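Local coordinates for protein P450 epoxidase (Sorangium cellulosum, PDB 1Q5D) that belongs to the cytochrome P450 family, building a mainly helical fold around a buried haem, with a ligand pocket beside it, at residues A[285-290]-A[374-379]. Numbering follows the deposited sequence.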
loop_
_atom_site.group_PDB
_atom_site.type_symbol
_atom_site.label_atom_id
_atom_site.label_comp_id
_atom_site.label_asym_id
_atom_site.label_seq_id
_atom_site.Cartn_x
_atom_site.Cartn_y
_atom_site.Cartn_z
ATOM N N GLY A 285 21.120 -6.851 -10.563
ATOM C CA GLY A 285 20.953 -5.424 -10.361
ATOM C C GLY A 285 19.671 -4.844 -10.952
ATOM O O GLY A 285 19.295 -3.716 -10.627
ATOM N N LEU A 286 19.003 -5.619 -11.805
ATOM C CA LEU A 286 17.738 -5.215 -12.428
ATOM C C LEU A 286 16.520 -5.452 -11.517
ATOM O O LEU A 286 15.412 -5.022 -11.835
ATOM C CB LEU A 286 17.534 -5.983 -13.739
ATOM C CG LEU A 286 17.097 -5.232 -15.007
ATOM C CD1 LEU A 286 17.641 -3.801 -15.081
ATOM C CD2 LEU A 286 17.472 -6.020 -16.269
ATOM N N MET A 287 16.712 -6.144 -10.396
ATOM C CA MET A 287 15.570 -6.535 -9.567
ATOM C C MET A 287 14.799 -5.296 -9.107
ATOM O O MET A 287 13.574 -5.253 -9.143
ATOM C CB MET A 287 16.021 -7.386 -8.373
ATOM C CG MET A 287 14.878 -7.885 -7.472
ATOM S SD MET A 287 13.558 -8.732 -8.384
ATOM C CE MET A 287 14.201 -10.364 -8.433
ATOM N N ARG A 288 15.539 -4.279 -8.685
ATOM C CA ARG A 288 14.957 -3.036 -8.217
ATOM C C ARG A 288 14.003 -2.450 -9.263
ATOM O O ARG A 288 12.862 -2.115 -8.961
ATOM C CB ARG A 288 16.069 -2.038 -7.915
ATOM C CG ARG A 288 15.998 -1.452 -6.534
ATOM C CD ARG A 288 15.022 -0.301 -6.410
ATOM N NE ARG A 288 14.802 0.086 -5.012
ATOM C CZ ARG A 288 15.747 0.549 -4.195
ATOM N NH1 ARG A 288 16.997 0.684 -4.623
ATOM N NH2 ARG A 288 15.439 0.884 -2.945
ATOM N N ASN A 289 14.488 -2.324 -10.490
ATOM C CA ASN A 289 13.672 -1.794 -11.569
ATOM C C ASN A 289 12.501 -2.698 -11.900
ATOM O O ASN A 289 11.428 -2.222 -12.206
ATOM C CB ASN A 289 14.504 -1.558 -12.831
ATOM C CG ASN A 289 13.776 -0.704 -13.838
ATOM O OD1 ASN A 289 13.370 0.412 -13.533
ATOM N ND2 ASN A 289 13.585 -1.235 -15.044
ATOM N N ALA A 290 12.713 -4.001 -11.827
ATOM C CA ALA A 290 11.649 -4.968 -12.093
ATOM C C ALA A 290 10.494 -4.830 -11.096
ATOM O O ALA A 290 9.327 -5.028 -11.441
ATOM C CB ALA A 290 12.198 -6.370 -12.063
ATOM N N GLU A 374 12.289 -4.761 1.244
ATOM C CA GLU A 374 11.664 -6.020 1.594
ATOM C C GLU A 374 11.437 -6.886 0.376
ATOM O O GLU A 374 11.681 -8.094 0.407
ATOM C CB GLU A 374 10.308 -5.792 2.268
ATOM C CG GLU A 374 10.364 -5.013 3.565
ATOM C CD GLU A 374 8.980 -4.868 4.154
ATOM O OE1 GLU A 374 8.296 -5.908 4.292
ATOM O OE2 GLU A 374 8.582 -3.735 4.476
ATOM N N ALA A 375 10.937 -6.278 -0.695
ATOM C CA ALA A 375 10.620 -7.046 -1.889
ATOM C C ALA A 375 11.889 -7.534 -2.593
ATOM O O ALA A 375 11.933 -8.642 -3.117
ATOM C CB ALA A 375 9.739 -6.230 -2.840
ATOM N N GLU A 376 12.921 -6.704 -2.595
ATOM C CA GLU A 376 14.194 -7.103 -3.198
ATOM C C GLU A 376 14.728 -8.354 -2.511
ATOM O O GLU A 376 15.090 -9.338 -3.156
ATOM C CB GLU A 376 15.194 -5.963 -3.056
ATOM C CG GLU A 376 16.193 -5.858 -4.192
ATOM C CD GLU A 376 17.239 -4.796 -3.920
ATOM O OE1 GLU A 376 16.928 -3.809 -3.197
ATOM O OE2 GLU A 376 18.375 -4.956 -4.423
ATOM N N ILE A 377 14.744 -8.322 -1.192
ATOM C CA ILE A 377 15.197 -9.480 -0.416
ATOM C C ILE A 377 14.286 -10.691 -0.605
ATOM O O ILE A 377 14.756 -11.792 -0.853
ATOM C CB ILE A 377 15.296 -9.105 1.075
ATOM C CG1 ILE A 377 16.471 -8.153 1.300
ATOM C CG2 ILE A 377 15.461 -10.352 1.935
ATOM C CD1 ILE A 377 16.455 -7.479 2.664
ATOM N N ALA A 378 12.972 -10.485 -0.510
ATOM C CA ALA A 378 12.019 -11.598 -0.573
ATOM C C ALA A 378 11.968 -12.258 -1.941
ATOM O O ALA A 378 11.994 -13.490 -2.050
ATOM C CB ALA A 378 10.601 -11.118 -0.182
ATOM N N VAL A 379 11.865 -11.438 -2.980
ATOM C CA VAL A 379 11.747 -11.933 -4.348
ATOM C C VAL A 379 13.109 -12.416 -4.861
ATOM O O VAL A 379 13.191 -13.482 -5.468
ATOM C CB VAL A 379 11.181 -10.882 -5.313
ATOM C CG1 VAL A 379 11.034 -11.480 -6.737
ATOM C CG2 VAL A 379 9.832 -10.322 -4.807
#
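E376 OE1 touches the aliphatic part of R288, lying 4.2 Å from the CG methylene. The charged ends stay further apart, with R288 NH1 4.7 Å from E376 OE1. These opposite charges may attract weakly at a distance, but carboxylate and guanidinium planes are turned 40° apart, and no hydrogen bond crosses between 285-290 and 374-379. The rest is apolar. M287 and E376 run antiparallel alongside each other, their CG methylenes 4.1 Å apart. With CG anti to the backbone N (chi1 -178°), M287 extends toward helix 368-385; bends at chi2 and chi3 then carry its thioether end to V379. There M287 CE sits 3.8 Å from V379 CG1, and the sulfur follows beside the same methyl. V379 also packs on A266 and L270 of helix 257-272, while M287 touches V280 of helix 274-282, so both buried side chains have further helical neighbours. The V379 side chain is about 11 Å from the haem, so this is structural packing outside the haem contact shell: it joins the P450 helix of the ExxR motif (helix K, 287-297) to the helix after the cysteine-ligand loop (helix L, 368-385), a pairing that belongs to the conserved P450 helical core.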